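Local coordinates for aldehyde dehydrogenase (Anabaena variabilis, PDB 4H7N), which probably oxidises aldehydes to the corresponding carboxylic acids with NAD+ as electron acceptor, as members of the aldehyde dehydrogenase family do, at residues T5-V10 with V21-P26; V125-V130 with V203-F208; G154-V159 with R183-F188; A253-A258 with P368-M373; Q285-A290 with P348-N353. One frame throughout, in Å; residues are numbered along the deposited sequence.

Contact 1 (T5-V10 with V21-P26); sequences TKTIEV and VIIPPP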
# COMPACT_ATOMS: atom_id res chain seq x y z
N THR A 5 -24.23 29.07 9.28
CA THR A 5 -23.90 28.07 8.26
C THR A 5 -22.84 28.63 7.32
O THR A 5 -23.10 29.58 6.61
CB THR A 5 -25.15 27.71 7.43
OG1 THR A 5 -26.20 27.30 8.33
CG2 THR A 5 -24.86 26.53 6.46
N LYS A 6 -21.64 28.08 7.35
CA LYS A 6 -20.61 28.54 6.45
C LYS A 6 -20.97 28.24 4.97
O LYS A 6 -21.51 27.18 4.65
CB LYS A 6 -19.30 27.88 6.81
CG LYS A 6 -18.16 28.53 6.07
CD LYS A 6 -16.97 27.62 6.00
CE LYS A 6 -16.03 28.02 4.89
NZ LYS A 6 -15.94 29.49 4.75
N THR A 7 -20.71 29.18 4.08
CA THR A 7 -20.91 28.92 2.66
C THR A 7 -19.63 29.37 1.95
O THR A 7 -18.89 30.17 2.48
CB THR A 7 -22.15 29.66 2.10
OG1 THR A 7 -21.91 31.06 2.06
CG2 THR A 7 -23.39 29.44 2.98
N ILE A 8 -19.38 28.88 0.74
CA ILE A 8 -18.22 29.26 -0.04
C ILE A 8 -18.74 29.73 -1.40
O ILE A 8 -19.47 29.01 -2.05
CB ILE A 8 -17.25 28.06 -0.24
CG1 ILE A 8 -16.69 27.61 1.10
CG2 ILE A 8 -16.09 28.45 -1.14
CD1 ILE A 8 -16.08 26.22 1.14
N GLU A 9 -18.37 30.93 -1.81
CA GLU A 9 -18.75 31.42 -3.12
C GLU A 9 -17.71 30.94 -4.12
O GLU A 9 -16.52 30.88 -3.80
CB GLU A 9 -18.82 32.92 -3.10
CG GLU A 9 -19.93 33.43 -2.20
CD GLU A 9 -20.11 34.94 -2.34
OE1 GLU A 9 -19.30 35.70 -1.77
OE2 GLU A 9 -21.03 35.34 -3.08
N VAL A 10 -18.15 30.59 -5.32
CA VAL A 10 -17.29 29.86 -6.24
C VAL A 10 -17.14 30.73 -7.47
O VAL A 10 -18.14 31.16 -8.07
CB VAL A 10 -17.86 28.49 -6.58
CG1 VAL A 10 -17.00 27.76 -7.61
CG2 VAL A 10 -18.02 27.63 -5.34
N VAL A 21 -22.57 28.76 -5.25
CA VAL A 21 -22.35 28.72 -3.79
C VAL A 21 -22.35 27.28 -3.39
O VAL A 21 -23.20 26.53 -3.83
CB VAL A 21 -23.47 29.40 -3.00
CG1 VAL A 21 -23.24 29.26 -1.51
CG2 VAL A 21 -23.53 30.89 -3.36
N ILE A 22 -21.45 26.87 -2.53
CA ILE A 22 -21.54 25.53 -1.97
C ILE A 22 -21.54 25.67 -0.46
O ILE A 22 -21.12 26.70 0.06
CB ILE A 22 -20.33 24.68 -2.43
CG1 ILE A 22 -19.00 25.29 -2.02
CG2 ILE A 22 -20.38 24.46 -3.95
CD1 ILE A 22 -17.84 24.46 -2.49
N ILE A 23 -22.00 24.64 0.23
CA ILE A 23 -22.21 24.62 1.66
C ILE A 23 -21.50 23.45 2.33
O ILE A 23 -22.02 22.39 2.39
CB ILE A 23 -23.72 24.43 2.00
CG1 ILE A 23 -24.58 25.31 1.13
CG2 ILE A 23 -24.00 24.74 3.47
CD1 ILE A 23 -24.36 26.75 1.38
N PRO A 24 -20.33 23.69 2.92
CA PRO A 24 -19.62 22.53 3.44
C PRO A 24 -20.25 22.01 4.72
O PRO A 24 -20.72 22.77 5.54
CB PRO A 24 -18.20 23.03 3.66
CG PRO A 24 -18.22 24.51 3.51
CD PRO A 24 -19.56 24.93 2.97
N PRO A 25 -20.28 20.68 4.88
CA PRO A 25 -20.89 20.20 6.13
C PRO A 25 -19.93 20.35 7.29
O PRO A 25 -18.76 19.98 7.15
CB PRO A 25 -21.13 18.72 5.84
CG PRO A 25 -20.11 18.36 4.82
CD PRO A 25 -19.78 19.59 4.05
N PRO A 26 -20.41 20.84 8.44
CA PRO A 26 -19.59 20.81 9.68
C PRO A 26 -19.19 19.40 10.12
O PRO A 26 -19.88 18.44 9.78
CB PRO A 26 -20.53 21.39 10.74
CG PRO A 26 -21.64 22.06 9.97
CD PRO A 26 -21.78 21.35 8.67
O HOH W 1 -21.89 25.00 6.31
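I8 and I22 form an antiparallel hydrogen-bonded pair, their backbones joined in both directions. I8 N donates to I22 O over 2.9 Å, and I22 N returns a bond to I8 O over 3.0 Å, both nearly straight. E9 and V21 follow as a non-hydrogen-bonded pair. These residues belong to strands 8-11 and 18-22, the two arms of a beta hairpin near the N-terminus. Beyond the paired part a water takes over, donating to K6 O at 2.8 Å and to P24 O at 2.6 Å, linking two acceptors that could not bond to each other.

The apolar contacts fall into two groups. On the face carrying I8 and I22, I8 CB meets I22 CG1 at 3.7 Å, while I8 CD1 reaches P24 CG at 3.6 Å. I22 CG1 lies between its own N and carbonyl carbon (chi1 58°), close to both I8 CB and V10 CG2; P166 and E190 also border I22. Away from that group, the side chains of T7 and I23 run alongside each other, and T7 CG2 presses on I23 CD1 at a tight 3.3 Å. Farther toward the N-terminus, T5 CG2 touches I23 CG2 at 3.6 Å, methyl against methyl.

Contact 2 (V125-V130 with V203-F208); sequences VPYPLV and VDFVCF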
# COMPACT_ATOMS: atom_id res chain seq x y z
N VAL A 125 -12.79 -8.80 0.73
CA VAL A 125 -13.72 -8.05 1.56
C VAL A 125 -13.44 -6.54 1.34
O VAL A 125 -12.34 -6.06 1.68
CB VAL A 125 -13.48 -8.38 3.05
CG1 VAL A 125 -14.50 -7.71 3.94
CG2 VAL A 125 -13.56 -9.89 3.26
N PRO A 126 -14.40 -5.80 0.78
CA PRO A 126 -14.11 -4.37 0.55
C PRO A 126 -13.91 -3.56 1.82
O PRO A 126 -14.52 -3.83 2.82
CB PRO A 126 -15.37 -3.87 -0.17
CG PRO A 126 -16.47 -4.82 0.22
CD PRO A 126 -15.80 -6.15 0.46
N TYR A 127 -13.09 -2.50 1.75
CA TYR A 127 -13.11 -1.47 2.80
C TYR A 127 -14.52 -0.89 2.81
O TYR A 127 -15.02 -0.53 1.75
CB TYR A 127 -12.11 -0.39 2.49
CG TYR A 127 -10.68 -0.83 2.65
CD1 TYR A 127 -10.01 -1.45 1.62
CD2 TYR A 127 -10.00 -0.67 3.84
CE1 TYR A 127 -8.69 -1.89 1.77
CE2 TYR A 127 -8.68 -1.11 4.01
CZ TYR A 127 -8.05 -1.72 2.96
OH TYR A 127 -6.79 -2.16 3.09
N PRO A 128 -15.16 -0.76 3.97
CA PRO A 128 -16.56 -0.30 3.89
C PRO A 128 -16.74 1.14 3.36
O PRO A 128 -17.70 1.40 2.62
CB PRO A 128 -17.04 -0.41 5.32
CG PRO A 128 -16.22 -1.54 5.90
CD PRO A 128 -14.86 -1.35 5.29
N LEU A 129 -15.87 2.05 3.75
CA LEU A 129 -16.00 3.47 3.38
C LEU A 129 -14.69 4.10 2.91
O LEU A 129 -13.69 4.16 3.63
CB LEU A 129 -16.57 4.25 4.53
CG LEU A 129 -16.93 5.72 4.19
CD1 LEU A 129 -18.02 5.77 3.11
CD2 LEU A 129 -17.39 6.47 5.41
N VAL A 130 -14.70 4.53 1.64
CA VAL A 130 -13.54 5.11 0.97
C VAL A 130 -13.81 6.60 0.82
O VAL A 130 -14.95 7.01 0.42
CB VAL A 130 -13.32 4.44 -0.41
CG1 VAL A 130 -12.24 5.16 -1.19
CG2 VAL A 130 -12.94 2.99 -0.22
N VAL A 203 -13.29 7.82 7.35
CA VAL A 203 -13.24 6.79 6.33
C VAL A 203 -12.22 5.71 6.69
O VAL A 203 -11.45 5.85 7.64
CB VAL A 203 -12.96 7.41 4.96
CG1 VAL A 203 -14.06 8.44 4.60
CG2 VAL A 203 -11.62 8.06 4.85
N ASP A 204 -12.25 4.63 5.93
CA ASP A 204 -11.38 3.47 6.12
C ASP A 204 -10.20 3.47 5.16
O ASP A 204 -9.28 2.66 5.29
CB ASP A 204 -12.20 2.20 5.87
CG ASP A 204 -13.39 2.07 6.82
OD1 ASP A 204 -13.27 2.44 7.99
OD2 ASP A 204 -14.50 1.71 6.38
N PHE A 205 -10.22 4.38 4.20
CA PHE A 205 -9.30 4.40 3.07
C PHE A 205 -9.44 5.82 2.45
O PHE A 205 -10.57 6.29 2.21
CB PHE A 205 -9.68 3.31 2.05
CG PHE A 205 -8.65 3.05 0.96
CD1 PHE A 205 -8.32 4.03 0.03
CD2 PHE A 205 -8.04 1.83 0.85
CE1 PHE A 205 -7.37 3.80 -0.93
CE2 PHE A 205 -7.09 1.57 -0.13
CZ PHE A 205 -6.74 2.58 -1.01
N VAL A 206 -8.34 6.48 2.14
CA VAL A 206 -8.37 7.79 1.48
C VAL A 206 -7.57 7.81 0.20
O VAL A 206 -6.38 7.42 0.16
CB VAL A 206 -7.93 8.96 2.39
CG1 VAL A 206 -6.48 8.84 2.85
CG2 VAL A 206 -8.14 10.30 1.67
N CYS A 207 -8.22 8.28 -0.88
CA CYS A 207 -7.57 8.61 -2.16
C CYS A 207 -7.47 10.13 -2.34
O CYS A 207 -8.49 10.86 -2.25
CB CYS A 207 -8.41 8.09 -3.32
SG CYS A 207 -8.57 6.32 -3.28
N PHE A 208 -6.26 10.63 -2.57
CA PHE A 208 -6.03 12.07 -2.74
C PHE A 208 -5.14 12.31 -3.94
O PHE A 208 -4.04 11.67 -4.11
CB PHE A 208 -5.39 12.68 -1.50
CG PHE A 208 -4.96 14.10 -1.68
CD1 PHE A 208 -5.86 15.13 -1.48
CD2 PHE A 208 -3.67 14.41 -2.11
CE1 PHE A 208 -5.48 16.45 -1.64
CE2 PHE A 208 -3.29 15.73 -2.32
CZ PHE A 208 -4.20 16.75 -2.08
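D204 grips L129 through two hydrogen bonds. D204 N donates to L129 O over 2.8 Å, and L129 N answers with a more bent bond (139°) to D204 OD2 at 3.0 Å, meeting that oxygen on its anti side. The same OD2 forms a salt bridge with R38 of helix 27-46, which would favour the charged carboxylate, and P128 CD packs against it at 3.3 Å. An aspartate suits the place because its short arm lets OD2 reach the L129 N-H while its own N bonds to L129 O.

Aromatic contact comes next: Y127 and F205 make a T-shaped pair, planes at 71°, with F205 CD2 3.8 Å above the centre of the tyrosine ring. An alanine in place of Y127 would probably leave that edge of F205 without its aromatic face and open a gap beside D204 CB.

Aliphatic packing completes the contact, L129 CD2 crossing V203 CG1 at 4.0 Å and V130 CG2 lying alongside F205 CB at 4.0 Å. Strand 118-134 and strand 205-209 are thus brought together as parallel neighbours in the mixed sheet, an arrangement consistent with the Rossmann-like NAD-binding domain of aldehyde dehydrogenases.

Contact 3 (G154-V159 with R183-F188); sequences GCAVVV and RDVLIF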
# COMPACT_ATOMS: atom_id res chain seq x y z
N GLY A 154 -17.49 -3.09 -4.01
CA GLY A 154 -18.40 -3.21 -2.90
C GLY A 154 -18.24 -2.18 -1.79
O GLY A 154 -18.88 -2.30 -0.79
N CYS A 155 -17.45 -1.15 -2.02
CA CYS A 155 -17.28 -0.05 -1.08
C CYS A 155 -18.37 0.99 -1.25
O CYS A 155 -18.83 1.21 -2.34
CB CYS A 155 -15.97 0.68 -1.37
SG CYS A 155 -14.45 -0.33 -1.47
N ALA A 156 -18.71 1.68 -0.18
CA ALA A 156 -19.32 3.00 -0.28
C ALA A 156 -18.22 4.06 -0.39
O ALA A 156 -17.05 3.86 0.05
CB ALA A 156 -20.21 3.28 0.92
N VAL A 157 -18.54 5.16 -1.08
CA VAL A 157 -17.54 6.14 -1.40
C VAL A 157 -18.10 7.53 -1.11
O VAL A 157 -19.23 7.85 -1.56
CB VAL A 157 -17.13 6.07 -2.87
CG1 VAL A 157 -16.02 7.06 -3.15
CG2 VAL A 157 -16.72 4.66 -3.29
N VAL A 158 -17.35 8.32 -0.35
CA VAL A 158 -17.63 9.77 -0.17
C VAL A 158 -16.66 10.59 -1.01
O VAL A 158 -15.46 10.48 -0.85
CB VAL A 158 -17.50 10.21 1.30
CG1 VAL A 158 -17.91 11.66 1.45
CG2 VAL A 158 -18.45 9.43 2.15
N VAL A 159 -17.17 11.36 -1.94
CA VAL A 159 -16.38 12.10 -2.84
C VAL A 159 -16.48 13.59 -2.52
O VAL A 159 -17.57 14.14 -2.47
CB VAL A 159 -16.89 11.90 -4.32
CG1 VAL A 159 -16.07 12.71 -5.33
CG2 VAL A 159 -16.88 10.44 -4.66
N ARG A 183 -27.69 5.31 -4.40
CA ARG A 183 -27.80 6.68 -3.98
C ARG A 183 -27.50 6.84 -2.51
O ARG A 183 -27.21 7.92 -2.07
CB ARG A 183 -29.21 7.25 -4.28
CG ARG A 183 -30.36 6.52 -3.60
CD ARG A 183 -31.68 7.29 -3.65
NE ARG A 183 -31.53 8.63 -3.06
CZ ARG A 183 -32.48 9.54 -2.98
NH1 ARG A 183 -33.72 9.29 -3.43
NH2 ARG A 183 -32.20 10.72 -2.44
N ASP A 184 -27.53 5.78 -1.73
CA ASP A 184 -27.06 5.89 -0.35
C ASP A 184 -25.63 5.39 -0.12
O ASP A 184 -25.13 5.51 1.00
CB ASP A 184 -28.02 5.21 0.57
CG ASP A 184 -29.39 5.88 0.56
OD1 ASP A 184 -29.49 7.12 0.68
OD2 ASP A 184 -30.36 5.15 0.39
N VAL A 185 -24.95 4.93 -1.15
CA VAL A 185 -23.53 4.54 -1.02
C VAL A 185 -22.52 5.37 -1.79
O VAL A 185 -21.31 5.19 -1.56
CB VAL A 185 -23.25 3.04 -1.32
CG1 VAL A 185 -24.00 2.16 -0.33
CG2 VAL A 185 -23.57 2.67 -2.76
N LEU A 186 -22.98 6.22 -2.70
CA LEU A 186 -22.14 7.19 -3.35
C LEU A 186 -22.64 8.52 -2.85
O LEU A 186 -23.79 8.92 -3.14
CB LEU A 186 -22.32 7.13 -4.85
CG LEU A 186 -21.62 8.22 -5.61
CD1 LEU A 186 -20.15 8.34 -5.27
CD2 LEU A 186 -21.77 7.99 -7.11
N ILE A 187 -21.82 9.16 -2.03
CA ILE A 187 -22.18 10.38 -1.37
C ILE A 187 -21.25 11.49 -1.85
O ILE A 187 -20.01 11.35 -1.77
CB ILE A 187 -21.96 10.23 0.16
CG1 ILE A 187 -22.72 9.03 0.70
CG2 ILE A 187 -22.42 11.47 0.87
CD1 ILE A 187 -24.21 9.05 0.43
N PHE A 188 -21.81 12.58 -2.35
CA PHE A 188 -21.00 13.74 -2.75
C PHE A 188 -21.07 14.81 -1.64
O PHE A 188 -22.16 15.10 -1.17
CB PHE A 188 -21.55 14.38 -4.00
CG PHE A 188 -21.34 13.56 -5.21
CD1 PHE A 188 -20.14 13.58 -5.85
CD2 PHE A 188 -22.34 12.75 -5.69
CE1 PHE A 188 -19.93 12.83 -6.98
CE2 PHE A 188 -22.15 11.98 -6.83
CZ PHE A 188 -20.94 12.02 -7.46
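V159 and F188 meet side by side because their first torsions set the two side chains alongside. V159 carries CG1 anti to its backbone N (chi1 179°), and F188 has CG anti to its carbonyl carbon (chi1 -71°). The valine then meets ring atoms CD1 and CE1, F188 CD1 being 4.0 Å from V159 CB. On the same face of the sheet, L186 CD1 touches V159 CG2 at 3.9 Å. An alanine in place of F188 would probably leave V159 CG1 without its aromatic neighbour and open a gap toward V169 and L172 of helix 169-176.

The opposite face holds V158 and I187, whose CG2 and CB atoms approach to 4.1 Å. Where the pairing begins, A156 CB rests on V185 CB at 3.8 Å, the small alanine permitting the chains' close approach. Branched residues predominate, as suits extended strands: valines line both faces, with I187 on one and L186 and F188 on the other.

The backbones are tied by three near-straight bonds: V157 N to V185 O at 2.8 Å, I187 N to V157 O at 2.9 Å, and V159 N to I187 O at 2.8 Å. V157 bonds through its N to V185 and through its O to I187, the two residues flanking its partner L186, as in parallel pairing, and with helix 169-176 between them strands 156-161 and 186-188 make a beta-alpha-beta crossover.

Contact 4 (A253-A258 with P368-M373); sequences AILWGA and PIMPVM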
# COMPACT_ATOMS: atom_id res chain seq x y z
N ALA A 253 3.50 15.98 -30.72
CA ALA A 253 3.19 15.23 -29.51
C ALA A 253 3.50 16.07 -28.25
O ALA A 253 2.72 16.07 -27.31
CB ALA A 253 3.98 13.95 -29.47
N ILE A 254 4.65 16.74 -28.27
CA ILE A 254 5.12 17.52 -27.11
C ILE A 254 4.24 18.77 -26.94
O ILE A 254 3.87 19.13 -25.82
CB ILE A 254 6.60 17.85 -27.23
CG1 ILE A 254 7.40 16.56 -26.96
CG2 ILE A 254 7.01 19.00 -26.32
CD1 ILE A 254 8.82 16.57 -27.43
N LEU A 255 3.83 19.37 -28.05
CA LEU A 255 2.91 20.50 -27.94
C LEU A 255 1.61 20.09 -27.26
O LEU A 255 1.12 20.75 -26.33
CB LEU A 255 2.66 21.12 -29.32
CG LEU A 255 1.60 22.20 -29.33
CD1 LEU A 255 2.06 23.38 -28.49
CD2 LEU A 255 1.22 22.56 -30.74
N TRP A 256 1.03 18.98 -27.72
CA TRP A 256 -0.23 18.48 -27.15
C TRP A 256 -0.04 18.13 -25.67
O TRP A 256 -0.79 18.54 -24.79
CB TRP A 256 -0.78 17.30 -27.95
CG TRP A 256 -2.07 16.83 -27.38
CD1 TRP A 256 -3.31 17.39 -27.57
CD2 TRP A 256 -2.24 15.77 -26.46
NE1 TRP A 256 -4.25 16.71 -26.83
CE2 TRP A 256 -3.62 15.71 -26.14
CE3 TRP A 256 -1.37 14.83 -25.90
CZ2 TRP A 256 -4.15 14.77 -25.25
CZ3 TRP A 256 -1.89 13.90 -25.00
CH2 TRP A 256 -3.26 13.88 -24.68
N GLY A 257 1.02 17.39 -25.40
CA GLY A 257 1.30 17.00 -24.06
C GLY A 257 1.55 18.17 -23.14
O GLY A 257 1.17 18.09 -21.98
N ALA A 258 2.15 19.25 -23.65
CA ALA A 258 2.44 20.43 -22.79
C ALA A 258 1.28 21.40 -22.61
O ALA A 258 1.26 22.09 -21.61
CB ALA A 258 3.63 21.18 -23.30
N PRO A 368 0.76 26.31 -19.63
CA PRO A 368 1.05 25.85 -20.99
C PRO A 368 2.45 26.29 -21.43
O PRO A 368 2.62 26.92 -22.49
CB PRO A 368 -0.04 26.54 -21.81
CG PRO A 368 -0.20 27.87 -21.12
CD PRO A 368 0.05 27.59 -19.64
N ILE A 369 3.44 25.95 -20.63
CA ILE A 369 4.80 26.47 -20.81
C ILE A 369 5.72 25.37 -21.31
O ILE A 369 5.69 24.26 -20.81
CB ILE A 369 5.38 26.98 -19.50
CG1 ILE A 369 4.39 27.90 -18.81
CG2 ILE A 369 6.67 27.74 -19.76
CD1 ILE A 369 3.84 29.02 -19.68
N MSE A 370 6.57 25.71 -22.29
CA MSE A 370 7.44 24.75 -22.93
C MSE A 370 8.83 25.33 -22.87
O MSE A 370 9.22 26.08 -23.78
CB MSE A 370 6.98 24.56 -24.37
CG MSE A 370 5.70 23.74 -24.44
SE MSE A 370 4.88 23.74 -26.23
CE MSE A 370 4.13 25.54 -26.26
N PRO A 371 9.55 25.08 -21.78
CA PRO A 371 10.97 25.44 -21.73
C PRO A 371 11.81 24.36 -22.39
O PRO A 371 11.72 23.18 -22.02
CB PRO A 371 11.26 25.50 -20.21
CG PRO A 371 10.23 24.61 -19.57
CD PRO A 371 9.12 24.37 -20.57
N VAL A 372 12.66 24.76 -23.33
CA VAL A 372 13.43 23.83 -24.13
C VAL A 372 14.92 24.00 -23.94
O VAL A 372 15.43 25.06 -24.18
CB VAL A 372 13.10 24.03 -25.63
CG1 VAL A 372 13.74 22.94 -26.46
CG2 VAL A 372 11.58 23.97 -25.80
N MSE A 373 15.62 22.95 -23.54
CA MSE A 373 17.07 22.99 -23.28
C MSE A 373 17.81 22.04 -24.20
O MSE A 373 17.38 20.93 -24.34
CB MSE A 373 17.33 22.41 -21.89
CG MSE A 373 17.65 23.48 -20.88
SE MSE A 373 18.15 22.65 -19.17
CE MSE A 373 20.10 22.77 -19.16
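L255 meets the end of M370, a selenomethionine in this crystal. The leucine CG stands anti to its backbone N (chi1 173°), and its CD1 lies 3.6 Å from the selenium and 3.7 Å from M370 CE. The side chain of M370 bends at its third torsion (chi3 -74°), which places CE within reach of that methyl; a long unbranched side chain is flexible enough to bend in this way.

W256, next along the helix, turns away from the strand and meets W470, W471 and F472 of the second subunit, so the helix has one side on its own sheet and another at the dimer interface. G257 keeps the helix going, its N bonded to A253 O at 2.9 Å.

A258 comes closest to the strand. Its CB points toward it and presses on M370 CG at 3.5 Å, tighter than usual for two carbons, and stands 4.1 Å from the selenium. A side chain of one carbon fits here where the backbones draw near, and A258 O also approaches P368 CA at 3.8 Å.

Between helix 247-259 and strand 369-375, then, the side-chain contacts are apolar; the selenium stands where the natural methionine has sulfur, also a polarisable atom. A backbone bond ties G257 to I269 of the neighbouring strand, but within this contact dispersion and fit of shape probably matter most.

Contact 5 (Q285-A290 with P348-N353); sequences QLIAKA and PTVMTN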
# COMPACT_ATOMS: atom_id res chain seq x y z
N GLN A 285 10.12 24.62 -35.13
CA GLN A 285 8.92 23.90 -35.53
C GLN A 285 7.87 23.97 -34.39
O GLN A 285 6.66 24.18 -34.63
CB GLN A 285 9.24 22.49 -36.03
CG GLN A 285 8.01 21.87 -36.63
CD GLN A 285 8.16 20.43 -37.09
OE1 GLN A 285 7.17 19.85 -37.52
NE2 GLN A 285 9.35 19.86 -36.99
N LEU A 286 8.32 23.82 -33.15
CA LEU A 286 7.42 23.92 -32.00
C LEU A 286 6.70 25.26 -31.94
O LEU A 286 5.45 25.33 -31.68
CB LEU A 286 8.20 23.65 -30.68
CG LEU A 286 7.34 23.35 -29.46
CD1 LEU A 286 6.52 22.05 -29.62
CD2 LEU A 286 8.20 23.24 -28.20
N ILE A 287 7.47 26.32 -32.13
CA ILE A 287 6.85 27.65 -32.13
C ILE A 287 5.74 27.75 -33.17
O ILE A 287 4.64 28.25 -32.87
CB ILE A 287 7.87 28.77 -32.33
CG1 ILE A 287 8.75 28.88 -31.09
CG2 ILE A 287 7.16 30.11 -32.53
CD1 ILE A 287 10.05 29.61 -31.38
N ALA A 288 6.01 27.31 -34.39
CA ALA A 288 5.03 27.49 -35.49
C ALA A 288 3.72 26.78 -35.13
O ALA A 288 2.61 27.33 -35.31
CB ALA A 288 5.59 26.96 -36.80
N LYS A 289 3.83 25.56 -34.58
CA LYS A 289 2.65 24.81 -34.19
C LYS A 289 1.94 25.43 -32.99
O LYS A 289 0.71 25.47 -32.93
CB LYS A 289 3.00 23.30 -33.93
CG LYS A 289 3.49 22.60 -35.19
CD LYS A 289 4.01 21.20 -34.91
CE LYS A 289 4.17 20.44 -36.22
NZ LYS A 289 4.56 19.02 -35.98
N ALA A 290 2.69 25.91 -32.02
CA ALA A 290 2.11 26.55 -30.84
C ALA A 290 1.37 27.83 -31.22
O ALA A 290 0.28 28.12 -30.72
CB ALA A 290 3.19 26.90 -29.87
N PRO A 348 0.03 29.25 -25.18
CA PRO A 348 1.19 28.37 -25.35
C PRO A 348 2.49 29.17 -25.46
O PRO A 348 2.57 30.11 -26.23
CB PRO A 348 0.87 27.64 -26.66
CG PRO A 348 -0.62 27.59 -26.67
CD PRO A 348 -1.04 28.93 -26.13
N THR A 349 3.45 28.83 -24.62
CA THR A 349 4.64 29.63 -24.44
C THR A 349 5.86 28.77 -24.64
O THR A 349 6.04 27.80 -23.91
CB THR A 349 4.63 30.20 -23.04
OG1 THR A 349 3.47 31.03 -22.88
CG2 THR A 349 5.85 30.99 -22.73
N VAL A 350 6.68 29.10 -25.65
CA VAL A 350 7.99 28.43 -25.87
C VAL A 350 9.09 29.36 -25.37
O VAL A 350 9.15 30.52 -25.79
CB VAL A 350 8.23 28.10 -27.35
CG1 VAL A 350 9.59 27.44 -27.55
CG2 VAL A 350 7.11 27.21 -27.87
N MSE A 351 9.96 28.83 -24.51
CA MSE A 351 11.11 29.57 -24.02
C MSE A 351 12.38 28.80 -24.18
O MSE A 351 12.42 27.57 -24.03
CB MSE A 351 11.02 29.82 -22.53
CG MSE A 351 9.66 30.07 -21.96
SE MSE A 351 9.81 30.44 -19.98
CE MSE A 351 11.32 29.41 -19.52
N THR A 352 13.46 29.52 -24.43
CA THR A 352 14.81 28.92 -24.53
C THR A 352 15.77 29.74 -23.64
O THR A 352 15.35 30.69 -22.95
CB THR A 352 15.32 28.83 -26.00
OG1 THR A 352 15.52 30.13 -26.53
CG2 THR A 352 14.34 28.04 -26.93
N ASN A 353 17.04 29.38 -23.69
CA ASN A 353 18.03 29.86 -22.74
C ASN A 353 17.57 29.62 -21.31
O ASN A 353 17.55 30.52 -20.50
CB ASN A 353 18.27 31.34 -22.97
CG ASN A 353 19.67 31.76 -22.56
OD1 ASN A 353 20.65 31.16 -22.98
ND2 ASN A 353 19.76 32.81 -21.74
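P348 begins the contact by setting its CB against A290 CB at 4.0 Å. The proline ring reaches A290 on helix 279-292 just before the strand starts, and its compact, rigid form suits a spot where P348 CA and A290 CA are 5.9 Å apart. A290, with only a methyl group, admits that approach; L293 and M370 also border the ring.

V350 follows and carries the main weight, its CB directed toward the helix. Its CG1 is anti to the backbone N (chi1 179°) and its CG2 anti to the carbonyl carbon, and both branches touch I287 CG1. That atom lies 3.9 Å from both V350 CB and V350 CG1 and 4.0 Å from V350 CG2, while V350 CG2 also goes on to L286 CD2 at 4.1 Å and A290 CB at 4.4 Å. One beta-branched residue thus fills the groove between three residues spread over about one helical turn. This is the layered alpha/beta arrangement of the seven-stranded sheet, in which strand 349-352 lies between 330-333 and 369-375 and helix 279-292 packs on its face; the axes of 285-290 and strand 349-352 run at 160°, nearly antiparallel, 8.8 Å apart at their closest.

M351 points away from the helix, and its side chain touches I331 and A329, so that the strand offers V350 to one side of the sheet and this selenomethionine to the other.

How the contacts relate
The five contacts fall into three groups. Contact 1 comes first along the chain and sits by itself in the N-terminal hairpin, with its centre about 21 Å from that of contact 3. Contacts 2 and 3, about 10 Å apart between centres, share the mixed sheet: strands 118-134 and 156-161 are neighbours, and contact 3 is nested in the loop closed by contact 2. Contacts 4 and 5, about 8 Å apart between centres, likewise belong to one seven-stranded sheet through neighbouring strands 349-352 and 369-375, contact 5 nested inside contact 4. The two pairs lie on opposite sides of the chain's centre, consistent with the separate NAD-binding and catalytic domains of aldehyde dehydrogenases.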